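Local atomic coordinates of putative periplasmic protein (Wolinella succinogenes, PDB entry 3KN3), a protein that has the periplasmic binding protein fold, is known to bind glutathione, and probably captures a small ligand, perhaps an oxyanion such as tungstate, for transport. Residues A[20-25]-A[36-41]; A[57-62]-A[203-208]; A[85-90]-A[171-176]; A[101-106]-A[194-199]; A[118-123]-A[153-158]. All blocks are in the same frame, centred on the assembly; numbering follows the deposited sequence.

Contact 1. Residues A[20-25]-A[36-41]; sequences LLDVLA and LKWVAV
Ala25 and Leu36 stand where the short segment of helix 20-25 comes nearest to strand 36-41, their CA atoms 5.6 Å apart; the two axes run nearly antiparallel, at 164°, and approach to 9.5 Å. Trp38 makes the largest share of the contact. Its CG lies between the backbone N and the carbonyl carbon (chi1 63°), which turns the indole toward the helix. Leu21 covers one face of it: CD1 sits almost squarely over the five-membered ring, 3.6 Å from the centroid and 6° off the normal, a CH-pi contact, while CB lies over the rim of the six-membered ring. At the edge, Asp22 OD2 meets Trp38 CZ2 in the ring plane at 3.7 Å, and the carboxylate stands steeply to the indole; the positive rim of an aromatic ring probably tolerates this well. Ala25 is small enough to slip in beside both strand residues, its CB 3.8 Å from Trp38 CZ3 and 3.9 Å from Leu36 CB. One water joins the backbones, donating to Ala25 O and accepting from Leu36 N. Trp38 NE1 is hydrogen-bonded to Asp16 OD1. The helix thus packs on the sheet as the connection of a beta-alpha-beta unit: strand 35-41 runs parallel to strand 6-12, whose Met9 touches Leu21, Leu36 and Trp38, while Phe224 of helix 218-229 borders Leu36.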
# COMPACT_ATOMS: atom_id res chain seq x y z
N LEU A 20 5.35 -6.86 6.60
CA LEU A 20 4.04 -7.08 7.21
C LEU A 20 3.84 -8.57 7.60
O LEU A 20 3.42 -8.87 8.72
CB LEU A 20 2.92 -6.62 6.28
CG LEU A 20 1.46 -6.73 6.75
CD1 LEU A 20 1.29 -6.12 8.14
CD2 LEU A 20 0.52 -6.09 5.74
N LEU A 21 4.14 -9.48 6.68
CA LEU A 21 3.87 -10.89 6.92
C LEU A 21 4.70 -11.46 8.05
O LEU A 21 4.23 -12.31 8.82
CB LEU A 21 4.11 -11.71 5.65
CG LEU A 21 3.06 -11.46 4.58
CD1 LEU A 21 3.48 -12.05 3.27
CD2 LEU A 21 1.75 -12.05 5.05
N ASP A 22 5.94 -11.00 8.14
CA ASP A 22 6.87 -11.43 9.17
C ASP A 22 6.45 -10.92 10.53
O ASP A 22 6.88 -11.43 11.55
CB ASP A 22 8.28 -10.94 8.84
CG ASP A 22 8.74 -11.44 7.49
OD1 ASP A 22 8.56 -10.72 6.49
OD2 ASP A 22 9.24 -12.59 7.43
N VAL A 23 5.60 -9.91 10.54
CA VAL A 23 5.03 -9.43 11.78
C VAL A 23 3.82 -10.30 12.15
O VAL A 23 3.73 -10.80 13.27
CB VAL A 23 4.60 -7.98 11.67
CG1 VAL A 23 3.98 -7.52 12.97
CG2 VAL A 23 5.80 -7.10 11.30
N LEU A 24 2.90 -10.47 11.20
CA LEU A 24 1.67 -11.24 11.42
C LEU A 24 1.91 -12.71 11.76
O LEU A 24 1.26 -13.25 12.63
CB LEU A 24 0.76 -11.12 10.20
CG LEU A 24 0.31 -9.68 9.92
CD1 LEU A 24 -0.46 -9.55 8.62
CD2 LEU A 24 -0.53 -9.17 11.08
N ALA A 25 2.88 -13.35 11.10
CA ALA A 25 3.07 -14.80 11.24
C ALA A 25 3.41 -15.28 12.66
O ALA A 25 2.80 -16.22 13.16
CB ALA A 25 4.08 -15.33 10.23
N LEU A 36 1.94 -19.78 9.16
CA LEU A 36 1.77 -19.11 7.89
C LEU A 36 2.92 -19.44 6.93
O LEU A 36 4.09 -19.24 7.25
CB LEU A 36 1.74 -17.61 8.12
CG LEU A 36 0.71 -16.83 7.31
CD1 LEU A 36 -0.65 -17.46 7.52
CD2 LEU A 36 0.72 -15.36 7.73
N LYS A 37 2.58 -19.97 5.76
CA LYS A 37 3.59 -20.26 4.75
C LYS A 37 3.21 -19.50 3.48
O LYS A 37 2.10 -19.64 2.96
CB LYS A 37 3.68 -21.77 4.49
CG LYS A 37 4.22 -22.62 5.65
CD LYS A 37 5.73 -22.42 5.87
CE LYS A 37 6.60 -22.85 4.67
NZ LYS A 37 7.04 -24.29 4.74
N TRP A 38 4.12 -18.68 2.98
CA TRP A 38 3.76 -17.89 1.81
C TRP A 38 4.77 -17.94 0.68
O TRP A 38 5.96 -18.16 0.88
CB TRP A 38 3.47 -16.44 2.20
CG TRP A 38 4.62 -15.67 2.79
CD1 TRP A 38 5.54 -14.91 2.12
CD2 TRP A 38 4.97 -15.57 4.19
NE1 TRP A 38 6.43 -14.35 3.00
CE2 TRP A 38 6.11 -14.73 4.27
CE3 TRP A 38 4.44 -16.11 5.36
CZ2 TRP A 38 6.71 -14.43 5.48
CZ3 TRP A 38 5.04 -15.80 6.57
CH2 TRP A 38 6.17 -14.97 6.62
N VAL A 39 4.29 -17.72 -0.53
CA VAL A 39 5.17 -17.58 -1.65
C VAL A 39 4.91 -16.22 -2.26
O VAL A 39 3.75 -15.83 -2.45
CB VAL A 39 4.95 -18.68 -2.68
CG1 VAL A 39 6.03 -18.62 -3.73
CG2 VAL A 39 5.00 -20.03 -2.00
N ALA A 40 5.99 -15.49 -2.55
CA ALA A 40 5.89 -14.11 -3.02
C ALA A 40 6.27 -14.01 -4.50
O ALA A 40 7.41 -14.24 -4.88
CB ALA A 40 6.78 -13.20 -2.18
N VAL A 41 5.29 -13.68 -5.33
CA VAL A 41 5.49 -13.61 -6.77
C VAL A 41 4.89 -12.33 -7.30
O VAL A 41 4.66 -11.39 -6.55
CB VAL A 41 4.86 -14.83 -7.50
CG1 VAL A 41 5.61 -16.14 -7.16
CG2 VAL A 41 3.37 -14.96 -7.21
O HOH W 1 1.98 -18.30 11.36

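Contact 2. Residues A[57-62]-A[203-208]; sequences VVFVHA and YSIMAV
Val58 pairs with Met206 and Val60 with Ser204 as antiparallel hydrogen-bonded pairs, a beta ladder of the first lobe in a periplasmic binding protein fold; strand 202-208 is the one by which the chain returns from the second lobe. Each pair is closed by two bonds: Val58 N to Met206 O and Met206 N to Val58 O, both 2.9 Å, then Val60 N to Ser204 O at 2.9 Å and Ser204 N to Val60 O at 2.8 Å. Between them, CA-H groups of Ile205 and Phe59 point at the same carbonyls, as usual in non-hydrogen-bonded pairs.

Apolar packing differs on the two faces. Val57, Phe59, Ile205 and Ala207 share one; helix 218-229 covers Val57, Ile205 and Ala207, while Phe59 meets Thr15 of helix 13-18. Phe59 CD1 lies 3.2 Å from Ile205 CG1, a tight fit, and Phe59 CE1 lies 3.7 Å from Tyr203 CB, while Ser204 O sits near the ring plane at its edge. Val58, Val60, Ser204 and Met206, a selenomethionine, face helix 63-72, where Glu66 is hydrogen-bonded to the Ser204 hydroxyl.

The aromatic interaction ends the ladder. His61 and Tyr203, both seen to bind glutathione in a structure of this protein, though none is bound here, form an offset stack with centroids 4.1 Å apart and planes at 22°. His61 CG is anti to the backbone N (chi1 -172°), which carries the imidazole across the phenol, and NE2 is hydrogen-bonded to Asn201 OD1. His61 CD2 comes within 3.2 Å of both Tyr203 CD1 and Tyr203 CE1, over the rim of the phenol face.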
# COMPACT_ATOMS: atom_id res chain seq x y z
N VAL A 57 -5.19 -18.95 0.72
CA VAL A 57 -5.49 -17.53 0.67
C VAL A 57 -4.50 -16.76 -0.18
O VAL A 57 -3.38 -17.20 -0.41
CB VAL A 57 -5.47 -16.85 2.07
CG1 VAL A 57 -6.58 -17.37 2.93
CG2 VAL A 57 -4.11 -17.03 2.73
N VAL A 58 -4.93 -15.56 -0.56
CA VAL A 58 -4.21 -14.69 -1.46
C VAL A 58 -4.07 -13.33 -0.75
O VAL A 58 -4.97 -12.90 -0.03
CB VAL A 58 -5.00 -14.59 -2.80
CG1 VAL A 58 -5.12 -13.18 -3.26
CG2 VAL A 58 -4.35 -15.47 -3.86
N PHE A 59 -2.93 -12.67 -0.92
CA PHE A 59 -2.65 -11.46 -0.16
C PHE A 59 -1.95 -10.43 -1.02
O PHE A 59 -0.75 -10.53 -1.26
CB PHE A 59 -1.78 -11.80 1.04
CG PHE A 59 -1.70 -10.70 2.06
CD1 PHE A 59 -2.78 -9.87 2.28
CD2 PHE A 59 -0.55 -10.52 2.80
CE1 PHE A 59 -2.71 -8.85 3.25
CE2 PHE A 59 -0.47 -9.51 3.77
CZ PHE A 59 -1.56 -8.68 4.00
N VAL A 60 -2.71 -9.44 -1.49
CA VAL A 60 -2.22 -8.56 -2.53
C VAL A 60 -2.50 -7.09 -2.26
O VAL A 60 -3.02 -6.70 -1.20
CB VAL A 60 -2.80 -8.95 -3.92
CG1 VAL A 60 -2.34 -10.36 -4.32
CG2 VAL A 60 -4.33 -8.85 -3.92
N HIS A 61 -2.17 -6.26 -3.24
CA HIS A 61 -2.08 -4.84 -3.04
C HIS A 61 -2.46 -4.14 -4.32
O HIS A 61 -1.69 -3.34 -4.84
CB HIS A 61 -0.65 -4.50 -2.64
CG HIS A 61 -0.45 -3.07 -2.21
ND1 HIS A 61 0.41 -2.22 -2.85
CD2 HIS A 61 -1.00 -2.37 -1.19
CE1 HIS A 61 0.39 -1.04 -2.25
NE2 HIS A 61 -0.46 -1.10 -1.25
N ALA A 62 -3.63 -4.47 -4.86
CA ALA A 62 -4.10 -3.85 -6.10
C ALA A 62 -5.63 -3.91 -6.19
O ALA A 62 -6.18 -4.86 -6.73
CB ALA A 62 -3.46 -4.52 -7.31
N TYR A 203 -3.59 -3.56 2.16
CA TYR A 203 -3.31 -4.83 1.51
C TYR A 203 -4.49 -5.78 1.79
O TYR A 203 -4.96 -5.89 2.92
CB TYR A 203 -2.00 -5.40 2.04
CG TYR A 203 -0.80 -4.48 1.87
CD1 TYR A 203 0.11 -4.65 0.82
CD2 TYR A 203 -0.57 -3.44 2.77
CE1 TYR A 203 1.20 -3.82 0.69
CE2 TYR A 203 0.51 -2.60 2.64
CZ TYR A 203 1.39 -2.79 1.60
OH TYR A 203 2.46 -1.94 1.47
N SER A 204 -4.97 -6.46 0.76
CA SER A 204 -6.17 -7.27 0.87
C SER A 204 -5.88 -8.76 0.96
O SER A 204 -5.11 -9.29 0.17
CB SER A 204 -7.07 -7.04 -0.33
OG SER A 204 -7.51 -5.70 -0.37
N ILE A 205 -6.52 -9.41 1.94
CA ILE A 205 -6.50 -10.86 2.04
C ILE A 205 -7.81 -11.34 1.47
O ILE A 205 -8.85 -10.79 1.77
CB ILE A 205 -6.45 -11.33 3.50
CG1 ILE A 205 -5.24 -10.72 4.20
CG2 ILE A 205 -6.35 -12.85 3.59
CD1 ILE A 205 -5.25 -10.97 5.68
N MSE A 206 -7.74 -12.35 0.61
CA MSE A 206 -8.95 -13.03 0.15
C MSE A 206 -8.77 -14.53 0.27
O MSE A 206 -7.67 -15.05 0.05
CB MSE A 206 -9.27 -12.67 -1.30
CG MSE A 206 -9.63 -11.21 -1.51
SE MSE A 206 -9.60 -10.72 -3.40
CE MSE A 206 -10.37 -8.94 -3.30
N ALA A 207 -9.85 -15.21 0.62
CA ALA A 207 -9.84 -16.66 0.69
C ALA A 207 -10.08 -17.23 -0.68
O ALA A 207 -10.81 -16.67 -1.50
CB ALA A 207 -10.90 -17.16 1.65
N VAL A 208 -9.45 -18.37 -0.93
CA VAL A 208 -9.71 -19.09 -2.14
C VAL A 208 -11.12 -19.67 -2.05
O VAL A 208 -11.49 -20.29 -1.06
CB VAL A 208 -8.60 -20.17 -2.37
CG1 VAL A 208 -9.11 -21.33 -3.20
CG2 VAL A 208 -7.39 -19.52 -3.03

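Contact 3. Residues A[85-90]-A[171-176]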
# COMPACT_ATOMS: atom_id res chain seq x y z
N ASP A 85 1.06 3.62 5.44
CA ASP A 85 0.32 4.73 4.83
C ASP A 85 1.20 5.61 3.96
O ASP A 85 2.41 5.70 4.18
CB ASP A 85 -0.32 5.60 5.92
CG ASP A 85 0.72 6.19 6.88
OD1 ASP A 85 1.67 5.47 7.25
OD2 ASP A 85 0.57 7.37 7.26
N PHE A 86 0.59 6.27 2.99
CA PHE A 86 1.30 7.22 2.14
C PHE A 86 1.41 8.62 2.77
O PHE A 86 0.49 9.09 3.45
CB PHE A 86 0.62 7.33 0.77
CG PHE A 86 0.55 6.03 0.01
CD1 PHE A 86 -0.60 5.25 0.07
CD2 PHE A 86 1.62 5.60 -0.76
CE1 PHE A 86 -0.68 4.05 -0.64
CE2 PHE A 86 1.55 4.40 -1.46
CZ PHE A 86 0.40 3.63 -1.40
N VAL A 87 2.53 9.28 2.52
CA VAL A 87 2.74 10.63 3.01
C VAL A 87 3.23 11.56 1.91
O VAL A 87 3.76 11.12 0.89
CB VAL A 87 3.70 10.65 4.21
CG1 VAL A 87 3.09 9.88 5.38
CG2 VAL A 87 5.06 10.06 3.81
N ILE A 88 3.04 12.86 2.10
CA ILE A 88 3.52 13.85 1.16
C ILE A 88 4.79 14.44 1.75
O ILE A 88 4.81 14.82 2.92
CB ILE A 88 2.47 14.96 0.88
CG1 ILE A 88 1.42 14.51 -0.13
CG2 ILE A 88 3.13 16.18 0.29
CD1 ILE A 88 0.53 13.45 0.34
N ILE A 89 5.86 14.50 0.97
CA ILE A 89 7.14 14.99 1.46
C ILE A 89 7.70 16.10 0.58
O ILE A 89 7.30 16.26 -0.57
CB ILE A 89 8.19 13.86 1.57
CG1 ILE A 89 8.61 13.36 0.19
CG2 ILE A 89 7.64 12.71 2.41
CD1 ILE A 89 9.71 12.32 0.22
N GLY A 90 8.61 16.88 1.16
CA GLY A 90 9.21 18.02 0.52
C GLY A 90 10.18 18.65 1.52
O GLY A 90 10.27 18.19 2.65
N THR A 171 4.97 9.46 -1.31
CA THR A 171 5.67 8.19 -1.15
C THR A 171 5.09 7.40 0.00
O THR A 171 4.50 7.96 0.93
CB THR A 171 7.17 8.39 -0.89
OG1 THR A 171 7.78 7.12 -0.67
CG2 THR A 171 7.39 9.26 0.34
N ASP A 172 5.24 6.09 -0.06
CA ASP A 172 4.89 5.26 1.08
C ASP A 172 5.87 5.58 2.20
O ASP A 172 7.00 6.00 1.97
CB ASP A 172 4.98 3.79 0.70
CG ASP A 172 6.38 3.37 0.33
OD1 ASP A 172 6.77 3.54 -0.86
OD2 ASP A 172 7.09 2.91 1.23
N ARG A 173 5.43 5.37 3.43
CA ARG A 173 6.22 5.72 4.60
C ARG A 173 7.50 4.88 4.69
O ARG A 173 8.55 5.37 5.09
CB ARG A 173 5.38 5.55 5.87
CG ARG A 173 6.09 5.99 7.12
CD ARG A 173 5.20 5.83 8.32
NE ARG A 173 4.03 6.71 8.27
CZ ARG A 173 3.99 7.92 8.81
NH1 ARG A 173 5.06 8.39 9.43
NH2 ARG A 173 2.88 8.65 8.75
N GLY A 174 7.39 3.61 4.33
CA GLY A 174 8.53 2.71 4.39
C GLY A 174 9.73 3.20 3.59
O GLY A 174 10.85 3.20 4.09
N THR A 175 9.50 3.63 2.35
CA THR A 175 10.60 4.10 1.52
C THR A 175 11.18 5.39 2.08
O THR A 175 12.39 5.60 2.03
CB THR A 175 10.16 4.37 0.09
OG1 THR A 175 9.37 3.28 -0.39
CG2 THR A 175 11.38 4.55 -0.81
N PHE A 176 10.32 6.24 2.63
CA PHE A 176 10.81 7.50 3.17
C PHE A 176 11.73 7.24 4.35
O PHE A 176 12.74 7.92 4.53
CB PHE A 176 9.68 8.44 3.59
CG PHE A 176 10.17 9.75 4.15
CD1 PHE A 176 10.91 10.63 3.36
CD2 PHE A 176 9.91 10.11 5.47
CE1 PHE A 176 11.37 11.82 3.87
CE2 PHE A 176 10.36 11.31 5.98
CZ PHE A 176 11.10 12.17 5.18
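Arg173 reaches back alongside Asp85, and its side chain can be followed atom by atom. CB packs 3.4 Å from Asp85 O, the same carbonyl that accepts from Arg173 N. CG is anti to the backbone N (chi1 -176°), and after an extended step the chain bends at chi3 (-65°), with CD passing near Asp85 OD1, bringing the guanidinium round beside the carboxylate. NE then donates to Asp85 OD1 at 2.9 Å and NH2 to Asp85 OD2 at 3.0 Å, a side-on, two-pronged salt bridge in which both oxygens are met on the syn side. With the planes only 15° apart, the pairing fixes the rotation of both groups. Arginine suits the place because its flat head can also rest on a hydrocarbon: Val87 CG1 lies over one face, 3.6 Å from Arg173 NH2. That nitrogen has a second carboxylate partner in Glu194.

The backbones form a short antiparallel ladder, Val87 N donating to Thr171 O (2.9 Å) and Thr171 N to Val87 O (3.0 Å). Strand gives way to helix at Asp172, the N-cap: OD2 accepts from Thr175 N at 2.8 Å, and OD1 is bonded by Thr175 OG1. Ile89 CG2 sits over the face of the Phe176 ring, 4.1 Å from its centroid, a CH-pi contact.

Strand 86-90 thus lies between antiparallel strands 168-172 and 190-193. Ile191 of the latter touches Arg173 and Phe176, and Met155 and Ile159 of helix 155-164 pack against Thr171.

Contact 4. Residues A[101-106]-A[194-199]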
# COMPACT_ATOMS: atom_id res chain seq x y z
N MSE A 101 -4.15 21.45 7.13
CA MSE A 101 -4.90 21.20 5.91
C MSE A 101 -5.17 19.74 5.58
O MSE A 101 -4.42 18.85 5.96
CB MSE A 101 -4.23 21.88 4.74
CG MSE A 101 -4.28 23.38 4.81
SE MSE A 101 -3.49 24.12 3.17
CE MSE A 101 -3.16 25.95 3.77
N SER A 102 -6.29 19.49 4.91
CA SER A 102 -6.53 18.19 4.31
C SER A 102 -5.64 18.03 3.06
O SER A 102 -5.06 19.00 2.58
CB SER A 102 -8.00 18.09 3.91
OG SER A 102 -8.29 19.04 2.90
N VAL A 103 -5.56 16.82 2.52
CA VAL A 103 -4.83 16.59 1.28
C VAL A 103 -5.50 17.33 0.14
O VAL A 103 -4.84 17.92 -0.71
CB VAL A 103 -4.75 15.10 0.90
CG1 VAL A 103 -3.99 14.94 -0.39
CG2 VAL A 103 -4.05 14.35 1.98
N ALA A 104 -6.82 17.31 0.13
CA ALA A 104 -7.52 18.02 -0.92
C ALA A 104 -7.16 19.52 -0.89
O ALA A 104 -6.89 20.11 -1.94
CB ALA A 104 -9.00 17.79 -0.83
N GLU A 105 -7.14 20.13 0.30
CA GLU A 105 -6.83 21.55 0.42
C GLU A 105 -5.40 21.86 0.00
O GLU A 105 -5.14 22.86 -0.66
CB GLU A 105 -7.07 22.08 1.85
CG GLU A 105 -8.55 22.16 2.24
CD GLU A 105 -8.78 22.45 3.73
OE1 GLU A 105 -8.00 21.97 4.59
OE2 GLU A 105 -9.74 23.16 4.04
N ALA A 106 -4.48 20.98 0.40
CA ALA A 106 -3.08 21.13 0.04
C ALA A 106 -2.87 20.99 -1.47
O ALA A 106 -2.18 21.81 -2.07
CB ALA A 106 -2.24 20.13 0.78
N GLU A 194 0.29 14.25 6.29
CA GLU A 194 -0.01 12.86 6.62
C GLU A 194 -1.33 12.73 7.39
O GLU A 194 -1.84 13.70 7.91
CB GLU A 194 1.14 12.25 7.44
CG GLU A 194 1.41 12.98 8.76
CD GLU A 194 2.53 12.36 9.60
OE1 GLU A 194 3.27 13.12 10.27
OE2 GLU A 194 2.69 11.12 9.61
N GLY A 195 -1.88 11.52 7.45
CA GLY A 195 -3.03 11.24 8.29
C GLY A 195 -4.39 11.24 7.60
O GLY A 195 -5.29 10.51 7.98
N ASP A 196 -4.54 12.09 6.60
CA ASP A 196 -5.77 12.14 5.83
C ASP A 196 -6.19 10.69 5.45
O ASP A 196 -5.35 9.87 5.08
CB ASP A 196 -5.55 13.04 4.62
CG ASP A 196 -6.84 13.60 4.04
OD1 ASP A 196 -7.77 12.80 3.77
OD2 ASP A 196 -6.92 14.83 3.84
N ASN A 197 -7.48 10.37 5.56
CA ASN A 197 -7.95 9.02 5.22
C ASN A 197 -7.65 8.58 3.80
O ASN A 197 -7.44 7.41 3.53
CB ASN A 197 -9.46 8.87 5.47
CG ASN A 197 -9.78 8.19 6.79
OD1 ASN A 197 -8.89 7.92 7.59
ND2 ASN A 197 -11.05 7.92 7.02
N THR A 198 -7.64 9.52 2.87
CA THR A 198 -7.36 9.17 1.49
C THR A 198 -5.88 8.75 1.26
O THR A 198 -5.53 8.24 0.19
CB THR A 198 -7.81 10.28 0.53
OG1 THR A 198 -7.82 9.80 -0.81
CG2 THR A 198 -6.89 11.49 0.63
N LEU A 199 -5.03 8.95 2.26
CA LEU A 199 -3.62 8.54 2.18
C LEU A 199 -3.35 7.16 2.80
O LEU A 199 -2.21 6.69 2.84
CB LEU A 199 -2.73 9.59 2.85
CG LEU A 199 -2.66 10.91 2.05
CD1 LEU A 199 -1.83 11.95 2.77
CD2 LEU A 199 -2.13 10.66 0.63
O HOH W 2 -3.28 16.17 7.26
O HOH W 3 -8.83 15.50 1.21
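Asp196, from a distant loop, supplies a carboxylate to the start of helix 103-113: its OD2 accepts from Val103 N at 2.7 Å, with a nearly straight angle of 174°, though on the anti side and well out of the carboxylate plane. CG lies anti to the backbone N (chi1 -158°), which stretches the group toward the helix end. The first amides of a helix lack carbonyl partners, and here each of three finds a different acceptor. Val103 N has Asp196, Ala104 N has a water at 2.9 Å that also donates weakly to Asp196 OD2, and Glu105 N has Ser102 OG at 3.0 Å. Ser102 N returns the favour to Glu105 OE1, also at 3.0 Å, completing a capping box. The positive helix end would be expected to stabilise the charged form of Asp196. A second water links Met101 O with Glu194 O.

Apolar contacts lie on the inner side. Val103 CG2 touches both Asp196 CB, at 3.3 Å, and Leu199 CD1, at 3.4 Å, so the branched valine serves both, while Thr198 CG2 lies farther off. The loop is shaped by Gly195, whose phi of 98° would press a CB against the preceding carbonyl O.

Leu199 points into the core, onto Ile88 of strand 86-90 and Leu193 of strand 190-193, and its backbone bonds to Phe86. Val103 reaches the same Leu193 and also Val133 of helix 125-138, placing the contact where helix 103-113 meets the edge strand 190-193.

Contact 5. Residues A[118-123]-A[153-158]; sequences VSRGDK and QGMLAT
Arg120 presents one face of its guanidinium to the start of helix 155-164: Met155 N lies over its centre, 3.2 Å from CZ, and Gly154 C over the rim. The edge is for bonding. Arg120 NE donates to Gln153 O at 2.7 Å, tilted 30° from the guanidinium plane, and NH2 forms a salt bridge with Asp122 OD1 at 2.9 Å, on its syn lone pair. NE also reaches that carboxylate oxygen, weakly, so the two acceptors, Gln153 O and Asp122 OD1, share one N-H between them. Bends at chi2 and chi3 (-76° and -64°) curl the chain back to this position, with Arg120 NH1 3.4 Å from Met155 CB. The backbones are tied in turn by Gln153 N to Arg120 O, a longer bond of 3.3 Å. Val118 CG1 rests 4.2 Å from Thr158 CB, a branched pair suited to the buried strand 117-119. Gly121 has a positive phi, which favours glycine in the turn that brings Asp122 round; Ser119 OG accepts from Gly121 N, an ST turn.

Arg120 is seen to bind glutathione in a structure of this protein, though not here; NH1 makes a weak hydrogen bond to a glycerol probably left from crystallisation. Gln153 O and Asp122 hold NE, and Asp122 also holds NH2; its carboxylate probably offsets the cation near the positive helix start, consistent with a preset arginine turned toward the ligand.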
# COMPACT_ATOMS: atom_id res chain seq x y z
N VAL A 118 6.29 15.96 -8.22
CA VAL A 118 6.86 14.87 -8.99
C VAL A 118 6.08 13.56 -8.86
O VAL A 118 5.98 12.99 -7.78
CB VAL A 118 8.32 14.62 -8.59
CG1 VAL A 118 8.94 13.55 -9.51
CG2 VAL A 118 9.11 15.93 -8.63
N SER A 119 5.57 13.08 -9.98
CA SER A 119 4.84 11.83 -10.01
C SER A 119 5.77 10.68 -10.43
O SER A 119 6.73 10.89 -11.19
CB SER A 119 3.67 11.95 -10.99
OG SER A 119 3.12 10.69 -11.30
N ARG A 120 5.49 9.48 -9.93
CA ARG A 120 6.22 8.29 -10.33
C ARG A 120 6.15 8.13 -11.84
O ARG A 120 7.12 7.75 -12.48
CB ARG A 120 5.66 7.02 -9.66
CG ARG A 120 6.04 6.85 -8.20
CD ARG A 120 7.46 6.38 -8.03
NE ARG A 120 7.68 5.04 -8.59
CZ ARG A 120 7.53 3.90 -7.92
NH1 ARG A 120 7.13 3.91 -6.65
NH2 ARG A 120 7.76 2.75 -8.52
N GLY A 121 4.98 8.41 -12.42
CA GLY A 121 4.79 8.28 -13.85
C GLY A 121 5.29 6.97 -14.45
O GLY A 121 5.83 6.96 -15.55
N ASP A 122 5.12 5.87 -13.72
CA ASP A 122 5.45 4.53 -14.21
C ASP A 122 4.26 3.61 -13.96
O ASP A 122 3.19 4.07 -13.57
CB ASP A 122 6.70 3.96 -13.50
CG ASP A 122 6.53 3.87 -11.99
OD1 ASP A 122 7.44 3.37 -11.31
OD2 ASP A 122 5.48 4.33 -11.48
N LYS A 123 4.44 2.31 -14.19
CA LYS A 123 3.41 1.35 -13.81
C LYS A 123 3.67 0.98 -12.36
O LYS A 123 4.43 0.05 -12.08
CB LYS A 123 3.48 0.08 -14.65
CG LYS A 123 3.23 0.25 -16.13
CD LYS A 123 3.14 -1.12 -16.77
CE LYS A 123 4.34 -1.98 -16.35
NZ LYS A 123 4.25 -3.42 -16.76
N GLN A 153 10.17 6.61 -12.79
CA GLN A 153 11.29 6.08 -12.03
C GLN A 153 10.78 5.36 -10.80
O GLN A 153 9.62 5.54 -10.39
CB GLN A 153 12.21 7.21 -11.56
CG GLN A 153 12.87 8.03 -12.65
CD GLN A 153 14.24 7.49 -13.02
OE1 GLN A 153 14.41 6.29 -13.20
NE2 GLN A 153 15.22 8.38 -13.12
N GLY A 154 11.66 4.55 -10.21
CA GLY A 154 11.38 3.91 -8.94
C GLY A 154 11.15 4.96 -7.88
O GLY A 154 11.59 6.10 -8.02
N MSE A 155 10.46 4.58 -6.81
CA MSE A 155 10.16 5.51 -5.72
C MSE A 155 11.37 6.36 -5.30
O MSE A 155 11.31 7.60 -5.26
CB MSE A 155 9.61 4.74 -4.51
CG MSE A 155 9.07 5.60 -3.39
SE MSE A 155 7.43 6.54 -3.94
CE MSE A 155 8.21 8.25 -4.46
N LEU A 156 12.49 5.69 -5.01
CA LEU A 156 13.63 6.38 -4.46
C LEU A 156 14.23 7.41 -5.41
O LEU A 156 14.71 8.47 -4.99
CB LEU A 156 14.68 5.37 -3.99
CG LEU A 156 15.01 5.57 -2.51
CD1 LEU A 156 15.63 4.33 -1.92
CD2 LEU A 156 15.90 6.79 -2.31
N ALA A 157 14.22 7.10 -6.71
CA ALA A 157 14.74 8.02 -7.71
C ALA A 157 13.85 9.26 -7.82
O ALA A 157 14.35 10.37 -8.01
CB ALA A 157 14.88 7.33 -9.06
N THR A 158 12.54 9.08 -7.72
CA THR A 158 11.61 10.20 -7.85
C THR A 158 11.62 11.08 -6.60
O THR A 158 11.34 12.27 -6.67
CB THR A 158 10.17 9.78 -8.27
OG1 THR A 158 9.28 9.91 -7.16
CG2 THR A 158 10.11 8.37 -8.77

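Contacts 1 and 2 belong to the first lobe and touch where Leu21 CD2 meets Phe59 CD2; contacts 3, 4 and 5 build the second and lie, along the chain, inside the loop that contact 2 closes. Contacts 2 and 3 are buried and rest on backbone ladders, the former adding an aromatic stack, the latter a salt bridge. Contacts 1, 4 and 5 are only partly buried: the first is chiefly apolar, and the other two satisfy polar groups near helix starts. The salt bridge of Arg173 to Glu194 joins contacts 3 and 4, whereas contacts 3 and 5 meet at Met155. Contact 2 holds His61 and Tyr203 and contact 5 Arg120, so both lobes contribute glutathione-binding residues.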